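Local coordinates for putative bacterial transcription regulation protein (Staphylococcus aureus, PDB 3LUR) that probably acts in transcription regulation as a small-molecule effector-binding domain, though its ligand is not established, at residues 32-35 with 36-40; 44-47 with 48-52; 141-145 with 146-150. All coordinates share one frame; numbering follows the deposited sequence.

Overall arrangement
The three contacts come in series along the chain and lie at the periphery of a fold built on a six-stranded antiparallel barrel, each centred about 15 to 16 Å from the centre of the chain. Interaction 1 sits on helix 24-41 and interaction 2 on the next helix, 43-50; their centres are about 15 Å apart and they touch, I44 packing against W35, C38 and Y39. Both helices also rest on strand 70-77 through I74. Interaction 3, in the loop between strands 134-138 and 149-156, stays separate: its centre is about 17 Å from that of interaction 1 and about 20 Å from that of interaction 2. A tetraethylene glycol, probably from the crystallisation liquor, lies near Y39, and one also lies near T143.

Interaction 1 of 3, residues 32-35 with 36-40; sequences AGFW and QRCYQ. With EDO (1,2-ethanediol), chain F.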
# COMPACT_ATOMS: atom_id res chain seq x y z
N ALA A 32 -9.57 -0.67 7.75
CA ALA A 32 -10.18 -2.00 7.71
C ALA A 32 -11.60 -1.90 7.12
O ALA A 32 -11.99 -2.71 6.29
CB ALA A 32 -10.24 -2.63 9.10
N GLY A 33 -12.35 -0.90 7.56
CA GLY A 33 -13.69 -0.68 7.09
C GLY A 33 -13.74 -0.37 5.60
O GLY A 33 -14.67 -0.76 4.91
N PHE A 34 -12.74 0.36 5.12
CA PHE A 34 -12.65 0.69 3.71
C PHE A 34 -12.47 -0.58 2.89
O PHE A 34 -13.15 -0.77 1.87
CB PHE A 34 -11.53 1.72 3.51
CG PHE A 34 -11.27 2.11 2.09
CD1 PHE A 34 -12.27 2.13 1.15
CD2 PHE A 34 -10.01 2.60 1.73
CE1 PHE A 34 -12.00 2.53 -0.17
CE2 PHE A 34 -9.74 3.01 0.45
CZ PHE A 34 -10.73 2.98 -0.50
N TRP A 35 -11.57 -1.48 3.34
CA TRP A 35 -11.42 -2.77 2.69
C TRP A 35 -12.73 -3.56 2.74
O TRP A 35 -13.13 -4.18 1.75
CB TRP A 35 -10.31 -3.61 3.36
CG TRP A 35 -8.96 -3.25 2.97
CD1 TRP A 35 -8.09 -2.48 3.66
CD2 TRP A 35 -8.27 -3.67 1.79
NE1 TRP A 35 -6.91 -2.38 2.99
CE2 TRP A 35 -6.98 -3.11 1.85
CE3 TRP A 35 -8.63 -4.45 0.69
CZ2 TRP A 35 -6.05 -3.30 0.84
CZ3 TRP A 35 -7.69 -4.65 -0.30
CH2 TRP A 35 -6.42 -4.06 -0.23
N GLN A 36 -13.40 -3.55 3.90
CA GLN A 36 -14.66 -4.28 4.05
C GLN A 36 -15.70 -3.79 3.03
O GLN A 36 -16.37 -4.59 2.36
CB GLN A 36 -15.21 -4.14 5.49
CG GLN A 36 -16.50 -4.89 5.73
CD GLN A 36 -16.99 -4.82 7.19
OE1 GLN A 36 -16.39 -4.17 8.05
NE2 GLN A 36 -18.10 -5.49 7.46
N ARG A 37 -15.84 -2.48 2.92
CA ARG A 37 -16.78 -1.88 1.97
C ARG A 37 -16.43 -2.24 0.52
O ARG A 37 -17.29 -2.64 -0.22
CB ARG A 37 -16.89 -0.36 2.18
CG ARG A 37 -17.63 -0.01 3.49
CD ARG A 37 -17.73 1.46 3.80
NE ARG A 37 -16.54 2.04 4.40
CZ ARG A 37 -15.61 2.76 3.76
NH1 ARG A 37 -15.68 2.98 2.45
NH2 ARG A 37 -14.58 3.27 4.45
N CYS A 38 -15.16 -2.11 0.14
CA CYS A 38 -14.74 -2.50 -1.23
C CYS A 38 -15.05 -3.95 -1.52
O CYS A 38 -15.52 -4.27 -2.61
CB CYS A 38 -13.27 -2.28 -1.46
SG CYS A 38 -12.78 -0.54 -1.50
N TYR A 39 -14.77 -4.84 -0.55
CA TYR A 39 -15.17 -6.23 -0.70
C TYR A 39 -16.68 -6.32 -0.88
O TYR A 39 -17.15 -6.86 -1.88
CB TYR A 39 -14.72 -7.09 0.49
CG TYR A 39 -13.32 -7.63 0.31
CD1 TYR A 39 -13.06 -8.59 -0.63
CD2 TYR A 39 -12.26 -7.17 1.11
CE1 TYR A 39 -11.76 -9.10 -0.81
CE2 TYR A 39 -10.98 -7.67 0.94
CZ TYR A 39 -10.73 -8.63 -0.02
OH TYR A 39 -9.46 -9.11 -0.20
N GLN A 40 -17.43 -5.73 0.06
CA GLN A 40 -18.90 -5.81 0.04
C GLN A 40 -19.53 -5.31 -1.26
O GLN A 40 -20.54 -5.84 -1.69
CB GLN A 40 -19.50 -5.03 1.22
CG GLN A 40 -19.21 -5.63 2.59
CD GLN A 40 -19.63 -4.71 3.73
OE1 GLN A 40 -19.67 -3.47 3.59
NE2 GLN A 40 -19.94 -5.30 4.88
C1 EDO F . -15.87 1.62 -0.80
O1 EDO F . -16.95 2.27 -0.10
C2 EDO F . -15.60 2.33 -2.11
O2 EDO F . -16.83 2.54 -2.80
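Backbone bonds give F34 and C38, and W35 and Y39, their spacing of one helical turn. C38 N donates to F34 O at 3.0 Å and Y39 N to W35 O at 2.9 Å, both with N-H...O angles of 171°; Q36 to A32 and R37 to G33 repeat the pattern, as expected of a regular alpha-helix.

There are two nonpolar pairs, F34 with C38 and W35 with Y39. C38 SG approaches the F34 ring obliquely, 4.2 Å from its centroid and 3.4 Å from CE1, a sulfur-aromatic contact. F34 has CG anti to its own N (chi1 177°), which puts the ring beside its carbonyl carbon, within reach of C38 SG. W35 and Y39 meet more lightly, W35 CE3 to Y39 CE2 at 4.0 Å; the indole NE1 is bonded to Y72 OH of strand 70-77.

The polar contacts centre on R37. Its chain bends at chi3 (-81°) and folds the guanidinium back over the preceding turn, where F34 CA lies 3.3 Å above one face, toward the rim. In the guanidinium plane, R37 NH1 donates to O1 of a 1,2-ethanediol, probably from the crystallisation liquor, at 2.9 Å, and it also forms a salt bridge with E19 on strand 5-21. The chemistry implies an amphipathic turn: F34 and C38 are buried toward the barrel strands, while R37 ties the helix to strand 5-21 by charge.

Interaction 2 of 3, residues 44-47 with 48-52; sequences IADL and QLKNN. With EDO (1,2-ethanediol), chain H.
Q48 lies alongside I44, the two side chains pointing the same way, with Q48 CG 4.2 Å from I44 CG2 and 3.3 Å from I44 O. The backbone bond beneath them, Q48 N to I44 O, is 2.9 Å long. Two residues on, D46 and K50 are bridged by a water that donates to D46 O at 2.7 Å and accepts a weak bond from K50 NZ; its approach to D46 OD1 is too short to be more than doubtful. Between the two side chains, K50 CE comes to 4.1 Å from D46 OD2, while the charged atoms D46 OD2 and K50 NZ stay 4.8 Å apart.

The next shell fixes these groups. Q48 bends at chi2 (-66°), bringing its OE1 to N51 ND2 at 3.0 Å; the donor lies in the carbonyl plane and the N-H...O angle is 166°. N51 ND2 also reaches G57 O, and its OD1 accepts from G53 N. D46 OD2 is held by Y87 OH.

L49 N makes weak bonds to A45 O and D46 O. K50 N turns to L47 O, from above the carbonyl plane. The chemistry implies that the Q48-N51 amide bond and the D46-K50 water bridge sit beside the last backbone bonds of helix 43-50, and that the D46-K50 attraction is probably softened by water.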
# COMPACT_ATOMS: atom_id res chain seq x y z
N ILE A 44 -13.32 -5.04 -5.09
CA ILE A 44 -12.10 -5.84 -5.10
C ILE A 44 -12.11 -6.81 -6.28
O ILE A 44 -11.09 -6.94 -6.96
CB ILE A 44 -11.83 -6.63 -3.80
CG1 ILE A 44 -11.73 -5.70 -2.59
CG2 ILE A 44 -10.50 -7.45 -3.97
CD1 ILE A 44 -10.64 -4.65 -2.69
N ALA A 45 -13.25 -7.44 -6.54
CA ALA A 45 -13.35 -8.42 -7.63
C ALA A 45 -13.12 -7.73 -8.96
O ALA A 45 -12.40 -8.24 -9.80
CB ALA A 45 -14.71 -9.13 -7.61
N ASP A 46 -13.69 -6.54 -9.11
CA ASP A 46 -13.51 -5.79 -10.33
C ASP A 46 -12.05 -5.36 -10.57
O ASP A 46 -11.56 -5.43 -11.68
CB ASP A 46 -14.40 -4.56 -10.32
CG ASP A 46 -14.54 -3.95 -11.69
OD1 ASP A 46 -14.82 -4.73 -12.65
OD2 ASP A 46 -14.36 -2.72 -11.82
N LEU A 47 -11.37 -4.87 -9.52
CA LEU A 47 -9.98 -4.47 -9.66
C LEU A 47 -9.09 -5.67 -9.95
O LEU A 47 -8.14 -5.56 -10.70
CB LEU A 47 -9.49 -3.75 -8.41
CG LEU A 47 -10.08 -2.38 -8.12
CD1 LEU A 47 -9.46 -1.86 -6.82
CD2 LEU A 47 -9.81 -1.43 -9.29
N GLN A 48 -9.42 -6.82 -9.38
CA GLN A 48 -8.60 -8.00 -9.63
C GLN A 48 -8.66 -8.43 -11.08
O GLN A 48 -7.70 -9.02 -11.57
CB GLN A 48 -8.95 -9.15 -8.68
CG GLN A 48 -8.43 -8.92 -7.28
CD GLN A 48 -6.89 -8.92 -7.19
OE1 GLN A 48 -6.20 -8.23 -7.94
NE2 GLN A 48 -6.36 -9.68 -6.23
N LEU A 49 -9.74 -8.09 -11.78
CA LEU A 49 -9.82 -8.41 -13.21
C LEU A 49 -8.91 -7.52 -14.02
O LEU A 49 -8.53 -7.90 -15.11
CB LEU A 49 -11.25 -8.25 -13.72
CG LEU A 49 -12.24 -9.27 -13.18
CD1 LEU A 49 -13.66 -8.94 -13.70
CD2 LEU A 49 -11.81 -10.67 -13.59
N LYS A 50 -8.56 -6.35 -13.48
CA LYS A 50 -7.69 -5.37 -14.15
C LYS A 50 -6.22 -5.54 -13.78
O LYS A 50 -5.36 -4.89 -14.35
CB LYS A 50 -8.10 -3.94 -13.78
CG LYS A 50 -9.54 -3.61 -14.14
CD LYS A 50 -9.84 -2.13 -13.95
CE LYS A 50 -11.29 -1.82 -14.31
NZ LYS A 50 -11.62 -2.22 -15.71
N ASN A 51 -5.96 -6.38 -12.80
CA ASN A 51 -4.60 -6.57 -12.28
C ASN A 51 -3.69 -7.17 -13.35
O ASN A 51 -3.91 -8.29 -13.79
CB ASN A 51 -4.63 -7.45 -11.03
CG ASN A 51 -3.32 -7.42 -10.24
OD1 ASN A 51 -2.24 -7.30 -10.80
ND2 ASN A 51 -3.43 -7.54 -8.92
N ASN A 52 -2.69 -6.41 -13.78
CA ASN A 52 -1.81 -6.87 -14.86
C ASN A 52 -0.59 -7.63 -14.39
O ASN A 52 0.27 -7.93 -15.18
CB ASN A 52 -1.38 -5.69 -15.76
CG ASN A 52 -0.39 -4.76 -15.09
OD1 ASN A 52 -0.01 -4.95 -13.93
ND2 ASN A 52 0.03 -3.73 -15.81
C1 EDO H . -5.00 -11.76 -4.58
O1 EDO H . -4.63 -10.64 -3.76
C2 EDO H . -3.80 -12.19 -5.44
O2 EDO H . -3.53 -11.23 -6.47
O HOH W 1 -12.81 -4.80 -14.04

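Interaction 3 of 3, residues 141-145 with 146-150; sequences GDTTS and EKYIT
T143 and Y148 lie side by side and point the same way, the methyl of T143 resting on the phenol ring. T143 CG2 stands 3.8 Å from the Y148 ring centroid and only 19° off the normal, a CH-pi contact over the face, displaced toward the rim where CE1 and CZ are each 3.6 Å away. With chi1 of 179° Y148 sets its ring anti to its own N, beneath the loop, so that G141 CA comes to the ring edge, 4.3 Å from Y148 CE1. D142 O approaches obliquely, 3.4 Å from Y148 CB. Beyond the contact, the hydroxyl of Y148 is bonded to Q139 O, which holds the far end of the ring.

S145 turns its OG forward along the chain, and the hydroxyl accepts from K147 N at 3.0 Å. Y148 N closes on S145 O from above the carbonyl plane, at 3.1 Å. Earlier in the loop, S145 N donates to D142 O at 3.0 Å, and D142 OD1 takes two donors: T144 OG1, on the syn lone pair, and T144 N, from above the carboxylate plane.

Two type I beta turns thus share S145, D142 to S145, with an Asx turn within it, and S145 to Y148. They make up most of the loop joining strands 134-138 and 149-156, a beta-hairpin connection of neighbouring antiparallel strands.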
# COMPACT_ATOMS: atom_id res chain seq x y z
N GLY A 141 -4.26 -15.53 -0.05
CA GLY A 141 -4.00 -16.44 1.05
C GLY A 141 -5.05 -16.24 2.13
O GLY A 141 -6.14 -15.68 1.87
N ASP A 142 -4.76 -16.70 3.34
CA ASP A 142 -5.69 -16.53 4.48
C ASP A 142 -5.20 -15.34 5.30
O ASP A 142 -4.35 -15.50 6.17
CB ASP A 142 -5.72 -17.77 5.34
CG ASP A 142 -6.54 -17.57 6.61
OD1 ASP A 142 -7.27 -16.56 6.72
OD2 ASP A 142 -6.43 -18.42 7.49
N THR A 143 -5.76 -14.17 5.04
CA THR A 143 -5.30 -12.96 5.72
C THR A 143 -5.67 -12.90 7.21
O THR A 143 -5.25 -11.97 7.89
CB THR A 143 -5.83 -11.67 5.03
OG1 THR A 143 -7.25 -11.66 5.07
CG2 THR A 143 -5.34 -11.58 3.56
N THR A 144 -6.45 -13.86 7.69
CA THR A 144 -6.77 -13.95 9.11
C THR A 144 -5.71 -14.73 9.88
O THR A 144 -5.78 -14.80 11.10
CB THR A 144 -8.14 -14.61 9.39
OG1 THR A 144 -8.12 -16.04 9.06
CG2 THR A 144 -9.23 -13.88 8.61
N SER A 145 -4.79 -15.37 9.16
CA SER A 145 -3.76 -16.19 9.79
C SER A 145 -2.65 -15.41 10.46
O SER A 145 -2.17 -14.40 9.92
CB SER A 145 -3.13 -17.13 8.76
OG SER A 145 -2.13 -17.97 9.35
N GLU A 146 -2.15 -15.95 11.58
CA GLU A 146 -1.01 -15.32 12.25
C GLU A 146 0.24 -15.55 11.43
O GLU A 146 1.26 -14.92 11.68
CB GLU A 146 -0.84 -15.80 13.70
CG GLU A 146 -1.92 -15.25 14.71
CD GLU A 146 -2.22 -13.69 14.64
OE1 GLU A 146 -1.44 -12.82 14.09
OE2 GLU A 146 -3.29 -13.33 15.18
N LYS A 147 0.14 -16.39 10.39
CA LYS A 147 1.27 -16.69 9.51
C LYS A 147 1.19 -15.95 8.17
O LYS A 147 2.10 -16.04 7.35
CB LYS A 147 1.38 -18.21 9.25
CG LYS A 147 1.99 -19.04 10.39
CD LYS A 147 1.00 -19.33 11.51
CE LYS A 147 1.55 -20.38 12.50
NZ LYS A 147 0.46 -20.95 13.40
N TYR A 148 0.11 -15.20 7.95
CA TYR A 148 -0.03 -14.47 6.69
C TYR A 148 1.04 -13.40 6.56
O TYR A 148 1.36 -12.68 7.52
CB TYR A 148 -1.44 -13.85 6.54
CG TYR A 148 -1.60 -13.07 5.26
CD1 TYR A 148 -1.93 -13.72 4.07
CD2 TYR A 148 -1.37 -11.71 5.22
CE1 TYR A 148 -2.06 -13.02 2.88
CE2 TYR A 148 -1.50 -10.99 4.04
CZ TYR A 148 -1.82 -11.65 2.86
OH TYR A 148 -1.93 -10.91 1.70
N ILE A 149 1.61 -13.29 5.37
CA ILE A 149 2.66 -12.29 5.11
C ILE A 149 2.21 -11.18 4.21
O ILE A 149 1.74 -11.41 3.09
CB ILE A 149 3.92 -12.94 4.50
CG1 ILE A 149 4.57 -13.86 5.54
CG2 ILE A 149 4.95 -11.83 4.07
CD1 ILE A 149 5.63 -14.79 4.96
N THR A 150 2.35 -9.94 4.71
CA THR A 150 2.06 -8.73 3.97
C THR A 150 3.41 -8.04 3.74
O THR A 150 4.23 -7.96 4.66
CB THR A 150 1.18 -7.74 4.82
OG1 THR A 150 -0.07 -8.35 5.13
CG2 THR A 150 0.91 -6.44 4.06